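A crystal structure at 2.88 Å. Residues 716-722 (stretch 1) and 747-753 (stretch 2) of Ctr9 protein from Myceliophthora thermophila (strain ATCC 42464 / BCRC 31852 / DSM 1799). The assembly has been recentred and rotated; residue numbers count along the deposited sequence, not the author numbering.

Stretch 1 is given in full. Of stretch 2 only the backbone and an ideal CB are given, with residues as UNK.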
# COMPACT_ATOMS: atom_id res chain seq x y z
N LYS A 716 -46.85 33.61 3.20
CA LYS A 716 -46.07 33.72 4.43
C LYS A 716 -45.43 32.40 4.86
O LYS A 716 -44.27 32.37 5.30
CB LYS A 716 -46.98 34.24 5.55
CG LYS A 716 -46.30 35.26 6.45
CD LYS A 716 -47.09 35.46 7.73
CE LYS A 716 -46.18 35.46 8.95
NZ LYS A 716 -46.84 34.74 10.07
N ARG A 717 -46.20 31.33 4.75
CA ARG A 717 -45.75 30.01 5.18
C ARG A 717 -44.85 29.35 4.13
O ARG A 717 -43.96 28.56 4.47
CB ARG A 717 -46.95 29.12 5.52
CG ARG A 717 -47.65 28.44 4.35
CD ARG A 717 -48.68 27.44 4.88
NE ARG A 717 -49.21 26.48 3.91
CZ ARG A 717 -48.50 25.60 3.20
NH1 ARG A 717 -47.17 25.54 3.29
NH2 ARG A 717 -49.11 24.76 2.37
N SER A 718 -45.05 29.68 2.86
CA SER A 718 -44.10 29.24 1.83
C SER A 718 -42.69 29.86 2.03
O SER A 718 -41.69 29.35 1.54
CB SER A 718 -44.62 29.55 0.44
OG SER A 718 -43.93 28.76 -0.51
N ALA A 719 -42.63 30.99 2.73
CA ALA A 719 -41.36 31.51 3.24
C ALA A 719 -40.84 30.65 4.40
O ALA A 719 -39.64 30.41 4.51
CB ALA A 719 -41.52 32.96 3.70
N ALA A 720 -41.76 30.21 5.27
CA ALA A 720 -41.42 29.30 6.39
C ALA A 720 -40.84 27.98 5.92
O ALA A 720 -39.93 27.44 6.56
CB ALA A 720 -42.64 29.04 7.27
N TYR A 721 -41.37 27.44 4.83
CA TYR A 721 -40.78 26.24 4.20
C TYR A 721 -39.39 26.53 3.65
O TYR A 721 -38.48 25.71 3.75
CB TYR A 721 -41.66 25.70 3.07
CG TYR A 721 -42.80 24.81 3.52
CD1 TYR A 721 -43.57 25.13 4.64
CD2 TYR A 721 -43.12 23.66 2.82
CE1 TYR A 721 -44.62 24.31 5.04
CE2 TYR A 721 -44.16 22.85 3.22
CZ TYR A 721 -44.91 23.18 4.33
OH TYR A 721 -45.95 22.37 4.74
N ASN A 722 -39.24 27.71 3.07
CA ASN A 722 -37.94 28.14 2.58
C ASN A 722 -36.87 28.03 3.68
O ASN A 722 -35.79 27.51 3.44
CB ASN A 722 -38.02 29.57 2.05
CG ASN A 722 -38.46 29.66 0.60
OD1 ASN A 722 -38.10 30.60 -0.08
ND2 ASN A 722 -39.24 28.69 0.14
N UNK A 747 -40.23 16.16 1.81
CA UNK A 747 -41.46 16.58 2.47
C UNK A 747 -41.72 18.02 2.08
O UNK A 747 -42.86 18.40 1.81
CB UNK A 747 -41.37 16.42 3.99
N UNK A 748 -40.67 18.82 2.07
CA UNK A 748 -40.82 20.19 1.62
C UNK A 748 -41.33 20.15 0.19
O UNK A 748 -42.23 20.89 -0.21
CB UNK A 748 -39.50 20.96 1.72
N UNK A 749 -40.77 19.24 -0.59
CA UNK A 749 -41.14 19.14 -1.98
C UNK A 749 -42.64 18.94 -2.05
O UNK A 749 -43.36 19.78 -2.58
CB UNK A 749 -40.39 18.00 -2.68
N UNK A 750 -43.10 17.85 -1.45
CA UNK A 750 -44.47 17.42 -1.65
C UNK A 750 -45.47 18.50 -1.22
O UNK A 750 -46.47 18.74 -1.89
CB UNK A 750 -44.73 16.12 -0.88
N UNK A 751 -45.20 19.14 -0.11
CA UNK A 751 -46.16 20.06 0.47
C UNK A 751 -46.13 21.42 -0.20
O UNK A 751 -47.18 21.97 -0.53
CB UNK A 751 -45.90 20.22 1.97
N UNK A 752 -44.94 21.99 -0.40
CA UNK A 752 -44.87 23.33 -0.99
C UNK A 752 -45.07 23.31 -2.48
O UNK A 752 -45.78 24.14 -3.00
CB UNK A 752 -43.53 23.99 -0.67
N UNK A 753 -44.42 22.39 -3.17
CA UNK A 753 -44.66 22.21 -4.61
C UNK A 753 -44.93 20.77 -4.91
O UNK A 753 -44.03 19.95 -4.87
CB UNK A 753 -43.47 22.70 -5.44

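The two helices run nearly antiparallel, at 167°, with axes 11.0 Å apart at closest approach. The CA pairing sets the register: Ser718 CA lies 6.6 Å from the CA of position 752, and Tyr721 CA lies 6.6 Å from the CA of position 748. From stretch 1, Tyr721 points toward the neighbour and Ser718 offers a hydroxyl.

Position 747 is helical, its CA-to-CB bond is sideways, and nothing of stretch 1 lies within 5.5 Å of the ideal CB, so the choice is hardly restricted. The deposited residue is Ile747, whose side chain leads away.

At position 748 the CA-to-CB bond is sideways and the ideal CB sits 4.6 Å from Tyr721 CD2. A small residue would suit, alanine, serine or perhaps valine among them. It is Ala748. Its carbonyl also takes part: Ala748 O lies 4.2 Å from Tyr721 CD2, at the ring edge and near the ring plane, while accepting the helical hydrogen bond from the backbone N of position 752.

Position 749 points away and position 750 sideways, both with helical angles and no atom of stretch 1 within 5.5 Å of the ideal CB. Many helix-compatible residues would fit; Leu749 and Val750 are found, neither touching stretch 1.

Position 751 points toward stretch 1. The ideal CB lies beside the hydroxyl end of the ring, 3.4 Å from Tyr721 CE2, a tight approach; a polar side chain that can fold back to Tyr721 OH would suit, glutamate or glutamine for instance. The guanidinium of Arg717 nearby adds a mild preference for negative charge. The deposited Glu751, with chi1 m and chi2 t, accepts a very short hydrogen bond from Tyr721 OH to Glu751 OE1, 2.4 Å. Its OE2 is hydrogen-bonded elsewhere in the structure.

Position 752 starts sideways, with its ideal CB 3.5 Å from Tyr721 CD2 and 4.8 Å from Ser718 OG. That spacing calls for a short polar side chain able to bend toward the hydroxyl: aspartate, asparagine, or perhaps serine or threonine. Asp752 is present. With chi1 at -165° (t), its carboxylate comes nearer to stretch 1, and Ser718 OG donates a very short hydrogen bond to Asp752 OD1 at 2.5 Å. Asp752 CB meanwhile packs 3.6 Å from Tyr721 CD2.

Position 753 leaves helical geometry (phi/psi -129°/112°), with nothing of stretch 1 within 5.5 Å of its ideal CB. Many residues are possible; Arg753 occupies it, making no contact with stretch 1.

Stretch 2 747-753: IALVEDR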
# COMPACT_ATOMS: atom_id res chain seq x y z
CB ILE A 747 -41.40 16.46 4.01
CG1 ILE A 747 -41.28 14.99 4.42
CG2 ILE A 747 -42.63 17.09 4.66
CD1 ILE A 747 -41.15 14.76 5.91
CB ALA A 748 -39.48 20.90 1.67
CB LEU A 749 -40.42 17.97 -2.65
CG LEU A 749 -39.49 18.35 -3.79
CD1 LEU A 749 -38.52 19.43 -3.33
CD2 LEU A 749 -38.76 17.10 -4.24
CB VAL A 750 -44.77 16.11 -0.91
CG1 VAL A 750 -44.64 16.31 0.58
CG2 VAL A 750 -46.16 15.61 -1.25
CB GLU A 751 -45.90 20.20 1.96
CG GLU A 751 -46.06 18.90 2.71
CD GLU A 751 -45.94 19.05 4.21
OE1 GLU A 751 -45.31 20.02 4.67
OE2 GLU A 751 -46.49 18.18 4.92
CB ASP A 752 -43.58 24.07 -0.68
CG ASP A 752 -43.68 25.56 -1.00
OD1 ASP A 752 -43.78 26.36 -0.04
OD2 ASP A 752 -43.71 25.93 -2.20
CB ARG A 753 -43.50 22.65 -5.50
CG ARG A 753 -42.19 22.99 -4.80
CD ARG A 753 -42.05 24.51 -4.63
NE ARG A 753 -40.84 25.01 -5.27
CZ ARG A 753 -40.66 25.10 -6.59
NH1 ARG A 753 -41.61 24.73 -7.46
NH2 ARG A 753 -39.50 25.56 -7.06
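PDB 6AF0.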